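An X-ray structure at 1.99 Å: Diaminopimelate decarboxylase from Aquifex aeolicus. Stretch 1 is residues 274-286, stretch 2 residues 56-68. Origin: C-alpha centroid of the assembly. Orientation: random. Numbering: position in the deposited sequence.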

ATOM      1  N   ALA B 274       6.243 -32.819  22.078  1.00 22.45           N
ATOM      2  CA  ALA B 274       6.600 -32.062  20.879  1.00 21.57           C
ATOM      3  C   ALA B 274       7.406 -30.794  21.173  1.00 20.87           C
ATOM      4  O   ALA B 274       7.281 -30.202  22.246  1.00 21.12           O
ATOM      5  CB  ALA B 274       5.350 -31.732  20.081  1.00 21.72           C
ATOM      6  N   LYS B 275       8.264 -30.403  20.229  1.00 20.11           N
ATOM      7  CA  LYS B 275       8.944 -29.107  20.307  1.00 19.29           C
ATOM      8  C   LYS B 275       7.949 -28.024  19.914  1.00 18.61           C
ATOM      9  O   LYS B 275       7.239 -28.162  18.907  1.00 18.16           O
ATOM     10  CB  LYS B 275      10.171 -29.064  19.392  1.00 19.91           C
ATOM     11  CG  LYS B 275      11.039 -27.783  19.543  1.00 21.48           C
ATOM     12  CD  LYS B 275      12.444 -28.027  19.052  1.00 23.82           C
ATOM     13  CE  LYS B 275      13.283 -26.760  19.072  1.00 26.42           C
ATOM     14  NZ  LYS B 275      13.871 -26.533  20.437  1.00 28.36           N
ATOM     15  N   ILE B 276       7.913 -26.957  20.713  1.00 17.25           N
ATOM     16  CA  ILE B 276       6.959 -25.872  20.534  1.00 16.57           C
ATOM     17  C   ILE B 276       7.604 -24.837  19.611  1.00 16.48           C
ATOM     18  O   ILE B 276       8.804 -24.589  19.695  1.00 16.22           O
ATOM     19  CB  ILE B 276       6.561 -25.232  21.886  1.00 16.44           C
ATOM     20  CG1 ILE B 276       6.074 -26.306  22.898  1.00 16.64           C
ATOM     21  CG2 ILE B 276       5.518 -24.086  21.684  1.00 17.59           C
ATOM     22  CD1 ILE B 276       4.958 -27.245  22.372  1.00 15.09           C
ATOM     23  N   ILE B 277       6.807 -24.291  18.699  1.00 15.59           N
ATOM     24  CA  ILE B 277       7.254 -23.219  17.813  1.00 14.93           C
ATOM     25  C   ILE B 277       6.325 -22.027  18.041  1.00 14.76           C
ATOM     26  O   ILE B 277       5.109 -22.195  18.105  1.00 14.56           O
ATOM     27  CB  ILE B 277       7.228 -23.642  16.328  1.00 14.55           C
ATOM     28  CG1 ILE B 277       8.085 -24.904  16.104  1.00 14.95           C
ATOM     29  CG2 ILE B 277       7.731 -22.474  15.411  1.00 14.25           C
ATOM     30  CD1 ILE B 277       8.081 -25.438  14.653  1.00 14.41           C
ATOM     31  N   LEU B 278       6.915 -20.843  18.213  1.00 14.71           N
ATOM     32  CA  LEU B 278       6.165 -19.583  18.283  1.00 15.43           C
ATOM     33  C   LEU B 278       6.571 -18.708  17.103  1.00 15.26           C
ATOM     34  O   LEU B 278       7.713 -18.787  16.643  1.00 15.66           O
ATOM     35  CB  LEU B 278       6.453 -18.822  19.584  1.00 15.14           C
ATOM     36  CG  LEU B 278       6.104 -19.440  20.946  1.00 19.42           C
ATOM     37  CD1 LEU B 278       6.313 -18.390  22.028  1.00 22.12           C
ATOM     38  CD2 LEU B 278       4.691 -19.822  20.952  1.00 22.11           C
ATOM     39  N   GLU B 279       5.652 -17.860  16.643  1.00 15.22           N
ATOM     40  CA  GLU B 279       5.879 -17.018  15.458  1.00 14.95           C
ATOM     41  C   GLU B 279       5.663 -15.504  15.687  1.00 14.88           C
ATOM     42  O   GLU B 279       4.884 -14.882  14.965  1.00 15.11           O
ATOM     43  CB  GLU B 279       4.978 -17.491  14.315  1.00 15.81           C
ATOM     44  CG  GLU B 279       5.113 -18.984  14.009  1.00 16.00           C
ATOM     45  CD  GLU B 279       4.100 -19.472  12.996  1.00 16.70           C
ATOM     46  OE1 GLU B 279       2.937 -18.997  13.009  1.00 17.84           O
ATOM     47  OE2 GLU B 279       4.463 -20.356  12.202  1.00 18.69           O
ATOM     48  N   PRO B 280       6.387 -14.891  16.649  1.00 13.98           N
ATOM     49  CA  PRO B 280       6.071 -13.486  16.917  1.00 13.72           C
ATOM     50  C   PRO B 280       6.572 -12.558  15.795  1.00 13.38           C
ATOM     51  O   PRO B 280       7.684 -12.756  15.288  1.00 13.13           O
ATOM     52  CB  PRO B 280       6.843 -13.198  18.208  1.00 12.95           C
ATOM     53  CG  PRO B 280       8.003 -14.127  18.159  1.00 13.11           C
ATOM     54  CD  PRO B 280       7.489 -15.378  17.507  1.00 13.92           C
ATOM     55  N   GLY B 281       5.757 -11.567  15.426  1.00 12.73           N
ATOM     56  CA  GLY B 281       6.199 -10.508  14.499  1.00 13.06           C
ATOM     57  C   GLY B 281       6.098  -9.148  15.165  1.00 13.43           C
ATOM     58  O   GLY B 281       7.108  -8.554  15.573  1.00 13.25           O
ATOM     59  N   ARG B 282       4.860  -8.669  15.289  1.00 13.48           N
ATOM     60  CA  ARG B 282       4.543  -7.371  15.895  1.00 13.49           C
ATOM     61  C   ARG B 282       5.149  -7.184  17.304  1.00 13.91           C
ATOM     62  O   ARG B 282       5.621  -6.087  17.629  1.00 13.14           O
ATOM     63  CB  ARG B 282       3.024  -7.209  16.006  1.00 13.35           C
ATOM     64  CG  ARG B 282       2.537  -5.774  16.228  1.00 13.18           C
ATOM     65  CD  ARG B 282       1.047  -5.755  16.619  1.00 13.95           C
ATOM     66  NE  ARG B 282       0.206  -6.523  15.685  1.00 13.88           N
ATOM     67  CZ  ARG B 282      -0.409  -6.020  14.613  1.00 15.07           C
ATOM     68  NH1 ARG B 282      -0.285  -4.730  14.284  1.00 15.09           N
ATOM     69  NH2 ARG B 282      -1.140  -6.820  13.851  1.00 15.75           N
ATOM     70  N   SER B 283       5.095  -8.227  18.148  1.00 14.63           N
ATOM     71  CA  SER B 283       5.603  -8.107  19.528  1.00 15.74           C
ATOM     72  C   SER B 283       7.124  -7.956  19.622  1.00 16.71           C
ATOM     73  O   SER B 283       7.651  -7.587  20.691  1.00 18.81           O
ATOM     74  CB  SER B 283       5.118  -9.246  20.450  1.00 15.60           C
ATOM     75  OG  SER B 283       5.433 -10.517  19.917  1.00 16.68           O
ATOM     76  N   ILE B 284       7.840  -8.243  18.546  1.00 15.36           N
ATOM     77  CA  ILE B 284       9.284  -7.963  18.517  1.00 15.84           C
ATOM     78  C   ILE B 284       9.559  -6.625  17.837  1.00 15.51           C
ATOM     79  O   ILE B 284      10.330  -5.807  18.349  1.00 16.41           O
ATOM     80  CB  ILE B 284      10.080  -9.110  17.819  1.00 15.60           C
ATOM     81  CG1 ILE B 284      10.058 -10.382  18.688  1.00 15.41           C
ATOM     82  CG2 ILE B 284      11.524  -8.666  17.475  1.00 16.16           C
ATOM     83  CD1 ILE B 284      10.698 -11.602  17.985  1.00 15.24           C
ATOM     84  N   MET B 285       8.899  -6.376  16.709  1.00 14.88           N
ATOM     85  CA  MET B 285       9.233  -5.222  15.874  1.00 15.09           C
ATOM     86  C   MET B 285       8.431  -3.940  16.124  1.00 14.97           C
ATOM     87  O   MET B 285       8.930  -2.839  15.880  1.00 15.16           O
ATOM     88  CB  MET B 285       9.092  -5.600  14.390  1.00 14.96           C
ATOM     89  CG  MET B 285      10.241  -6.446  13.845  1.00 16.34           C
ATOM     90  SD  MET B 285      11.908  -5.752  14.165  1.00 18.14           S
ATOM     91  CE  MET B 285      11.742  -4.117  13.503  1.00 21.82           C
ATOM     92  N   GLY B 286       7.192  -4.086  16.578  1.00 15.28           N
ATOM     93  CA  GLY B 286       6.205  -2.981  16.572  1.00 14.30           C
ATOM     94  C   GLY B 286       6.696  -1.720  17.249  1.00 14.95           C
ATOM     95  O   GLY B 286       6.788  -0.665  16.617  1.00 13.65           O
TER
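Stretch 2 (56-68) PDALICYAVKANF

Stretch 2 lies alongside stretch 1 as a parallel strand: 59-63 runs beside 275-278 with 22° between their N-to-C directions (signed crossing angle -22°) and 4.9 Å between axes at closest approach. Ile277 pairs with Leu59 (CA to CA 4.8 Å) and Leu278 with Ile60 (CA to CA 5.1 Å). The ladder is carried by Leu59 N to Ile276 O (3.0 Å), Leu278 N to Leu59 O (3.0 Å) and Cys61 N to Leu278 O (2.8 Å), and it continues past the first strand with Ala63 N to Pro280 O (2.9 Å). Beyond Ala63 the chain turns into a 3-10 segment, 64-66.

At the start of strand 275-278, exposed Lys275 is extended through chi1-chi3 (all t), then bends at chi4 (84°), and NZ donates to Asp57 O at 2.7 Å. Water 1 bridges the same carbonyl, by a weak bond (3.0 Å from the water to Asp57 O), to Ile276 N (2.8 Å from the water).

Ile277 (m, t) and Leu59 (t, p) share one sheet face, Ile277 CG1 lying 4.2 Å from Leu59 CB; Ile277 CG2 also meets Cys61 SG (chi1 m) at 3.7 Å. On the other face, Ile60 (m, m) brings CD1 to 4.1 Å from Leu278 CB, while its CG2 packs 3.8 Å from Pro280 CG.

Tyr62 points its CA-to-CB bond away, yet with chi1 at 168° its ring end returns to stretch 1: CE1 is 3.7 Å from Met285 CG, and OH donates to Asn67 O (2.8 Å), tying the ring to its own chain. Met285, whose CA-to-CB bond points toward stretch 2, is m at all three chi angles and sets CE 3.7 Å from Asn67 ND2. Gly281 fits closely, its CA 3.7 Å from Ala63 CB; an ideal CB there would clash with Ala63 CB at 3.0 Å. Ala66 CB packs on the same glycine, 3.9 Å from Gly281 C.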

ATOM      1  N   PRO B  56      12.344 -21.410  26.888  1.00 18.39           N
ATOM      2  CA  PRO B  56      13.734 -21.804  26.618  1.00 18.58           C
ATOM      3  C   PRO B  56      13.946 -23.022  25.724  1.00 18.70           C
ATOM      4  O   PRO B  56      15.031 -23.192  25.181  1.00 18.95           O
ATOM      5  CB  PRO B  56      14.311 -22.033  28.034  1.00 19.02           C
ATOM      6  CG  PRO B  56      13.133 -22.424  28.862  1.00 19.47           C
ATOM      7  CD  PRO B  56      12.025 -21.504  28.329  1.00 18.59           C
ATOM      8  N   ASP B  57      12.926 -23.863  25.557  1.00 18.44           N
ATOM      9  CA  ASP B  57      13.060 -25.063  24.740  1.00 18.73           C
ATOM     10  C   ASP B  57      12.355 -24.911  23.384  1.00 18.11           C
ATOM     11  O   ASP B  57      12.396 -25.821  22.549  1.00 18.21           O
ATOM     12  CB  ASP B  57      12.507 -26.276  25.513  1.00 19.21           C
ATOM     13  CG  ASP B  57      13.156 -26.434  26.895  1.00 22.78           C
ATOM     14  OD1 ASP B  57      14.397 -26.348  26.986  1.00 23.64           O
ATOM     15  OD2 ASP B  57      12.424 -26.629  27.891  1.00 25.96           O
ATOM     16  N   ALA B  58      11.747 -23.744  23.157  1.00 17.35           N
ATOM     17  CA  ALA B  58      10.990 -23.478  21.923  1.00 16.54           C
ATOM     18  C   ALA B  58      11.834 -22.894  20.788  1.00 16.00           C
ATOM     19  O   ALA B  58      12.803 -22.182  21.026  1.00 15.81           O
ATOM     20  CB  ALA B  58       9.807 -22.536  22.207  1.00 16.33           C
ATOM     21  N   LEU B  59      11.418 -23.167  19.555  1.00 15.66           N
ATOM     22  CA  LEU B  59      11.942 -22.458  18.397  1.00 15.71           C
ATOM     23  C   LEU B  59      11.139 -21.171  18.226  1.00 15.50           C
ATOM     24  O   LEU B  59       9.919 -21.212  18.050  1.00 15.42           O
ATOM     25  CB  LEU B  59      11.822 -23.297  17.128  1.00 15.76           C
ATOM     26  CG  LEU B  59      12.168 -22.578  15.803  1.00 16.18           C
ATOM     27  CD1 LEU B  59      13.646 -22.170  15.789  1.00 15.59           C
ATOM     28  CD2 LEU B  59      11.839 -23.463  14.621  1.00 16.21           C
ATOM     29  N   ILE B  60      11.829 -20.037  18.273  1.00 15.27           N
ATOM     30  CA  ILE B  60      11.191 -18.741  18.098  1.00 15.08           C
ATOM     31  C   ILE B  60      11.379 -18.278  16.645  1.00 15.10           C
ATOM     32  O   ILE B  60      12.461 -17.859  16.255  1.00 14.68           O
ATOM     33  CB  ILE B  60      11.719 -17.698  19.106  1.00 15.31           C
ATOM     34  CG1 ILE B  60      11.693 -18.259  20.538  1.00 15.88           C
ATOM     35  CG2 ILE B  60      10.917 -16.359  18.992  1.00 13.78           C
ATOM     36  CD1 ILE B  60      10.299 -18.735  21.037  1.00 13.73           C
ATOM     37  N   CYS B  61      10.319 -18.387  15.851  1.00 14.73           N
ATOM     38  CA  CYS B  61      10.373 -18.018  14.432  1.00 15.05           C
ATOM     39  C   CYS B  61       9.881 -16.599  14.228  1.00 14.91           C
ATOM     40  O   CYS B  61       8.689 -16.330  14.410  1.00 16.93           O
ATOM     41  CB  CYS B  61       9.508 -18.965  13.615  1.00 14.64           C
ATOM     42  SG  CYS B  61      10.195 -20.615  13.359  1.00 17.23           S
ATOM     43  N   TYR B  62      10.766 -15.691  13.835  1.00 13.97           N
ATOM     44  CA  TYR B  62      10.351 -14.308  13.553  1.00 12.77           C
ATOM     45  C   TYR B  62       9.389 -14.255  12.352  1.00 11.84           C
ATOM     46  O   TYR B  62       9.679 -14.820  11.304  1.00 12.47           O
ATOM     47  CB  TYR B  62      11.570 -13.401  13.338  1.00 12.32           C
ATOM     48  CG  TYR B  62      11.190 -12.067  12.764  1.00 12.10           C
ATOM     49  CD1 TYR B  62      10.322 -11.204  13.461  1.00 12.54           C
ATOM     50  CD2 TYR B  62      11.656 -11.677  11.505  1.00 13.26           C
ATOM     51  CE1 TYR B  62       9.948  -9.966  12.913  1.00 13.36           C
ATOM     52  CE2 TYR B  62      11.272 -10.457  10.950  1.00 14.17           C
ATOM     53  CZ  TYR B  62      10.426  -9.615  11.667  1.00 12.70           C
ATOM     54  OH  TYR B  62      10.058  -8.415  11.116  1.00 14.32           O
ATOM     55  N   ALA B  63       8.229 -13.621  12.525  1.00 11.24           N
ATOM     56  CA  ALA B  63       7.261 -13.470  11.428  1.00 10.84           C
ATOM     57  C   ALA B  63       7.725 -12.344  10.506  1.00 10.68           C
ATOM     58  O   ALA B  63       7.502 -11.153  10.767  1.00 10.41           O
ATOM     59  CB  ALA B  63       5.847 -13.180  11.970  1.00 10.12           C
ATOM     60  N   VAL B  64       8.387 -12.742   9.425  1.00 10.98           N
ATOM     61  CA  VAL B  64       9.017 -11.823   8.489  1.00 11.01           C
ATOM     62  C   VAL B  64       8.036 -10.810   7.863  1.00 10.60           C
ATOM     63  O   VAL B  64       8.428  -9.699   7.507  1.00 10.99           O
ATOM     64  CB  VAL B  64       9.811 -12.625   7.416  1.00 10.99           C
ATOM     65  CG1 VAL B  64      10.456 -11.689   6.395  1.00 11.57           C
ATOM     66  CG2 VAL B  64      10.906 -13.483   8.131  1.00 12.08           C
ATOM     67  N   LYS B  65       6.762 -11.167   7.774  1.00 10.65           N
ATOM     68  CA  LYS B  65       5.741 -10.244   7.267  1.00 10.25           C
ATOM     69  C   LYS B  65       5.710  -8.876   7.982  1.00  9.96           C
ATOM     70  O   LYS B  65       5.329  -7.867   7.375  1.00  9.61           O
ATOM     71  CB  LYS B  65       4.340 -10.891   7.340  1.00 11.21           C
ATOM     72  CG  LYS B  65       3.920 -11.323   8.770  1.00  9.89           C
ATOM     73  CD  LYS B  65       2.526 -11.932   8.729  1.00 12.89           C
ATOM     74  CE  LYS B  65       2.175 -12.429  10.114  1.00 17.68           C
ATOM     75  NZ  LYS B  65       0.776 -12.927  10.116  1.00 22.61           N
ATOM     76  N   ALA B  66       6.091  -8.839   9.262  1.00  9.45           N
ATOM     77  CA  ALA B  66       6.039  -7.596  10.047  1.00  9.73           C
ATOM     78  C   ALA B  66       7.022  -6.539   9.541  1.00  9.47           C
ATOM     79  O   ALA B  66       6.742  -5.349   9.621  1.00  9.76           O
ATOM     80  CB  ALA B  66       6.295  -7.875  11.519  1.00  9.55           C
ATOM     81  N   ASN B  67       8.176  -6.986   9.049  1.00  9.72           N
ATOM     82  CA  ASN B  67       9.282  -6.107   8.653  1.00  9.79           C
ATOM     83  C   ASN B  67      10.360  -6.919   7.942  1.00  9.91           C
ATOM     84  O   ASN B  67      10.938  -7.826   8.548  1.00  9.65           O
ATOM     85  CB  ASN B  67       9.913  -5.425   9.883  1.00 10.13           C
ATOM     86  CG  ASN B  67      10.785  -4.235   9.500  1.00 10.54           C
ATOM     87  OD1 ASN B  67      11.652  -4.338   8.619  1.00 12.30           O
ATOM     88  ND2 ASN B  67      10.550  -3.098  10.140  1.00  9.20           N
ATOM     89  N   PHE B  68      10.615  -6.596   6.671  1.00  9.78           N
ATOM     90  CA  PHE B  68      11.522  -7.361   5.842  1.00 10.19           C
ATOM     91  C   PHE B  68      12.925  -6.779   5.706  1.00 10.60           C
ATOM     92  O   PHE B  68      13.701  -7.259   4.888  1.00 10.63           O
ATOM     93  CB  PHE B  68      10.918  -7.675   4.431  1.00 10.49           C
ATOM     94  CG  PHE B  68      10.465  -6.478   3.655  1.00 11.61           C
ATOM     95  CD1 PHE B  68      11.381  -5.547   3.163  1.00 13.16           C
ATOM     96  CD2 PHE B  68       9.098  -6.278   3.397  1.00 12.39           C
ATOM     97  CE1 PHE B  68      10.959  -4.431   2.439  1.00 14.69           C
ATOM     98  CE2 PHE B  68       8.666  -5.175   2.666  1.00 12.52           C
ATOM     99  CZ  PHE B  68       9.593  -4.238   2.193  1.00 12.59           C
TER
HETATM  100  O   HOH W   1       9.656 -26.939  22.911  1.00 14.72           O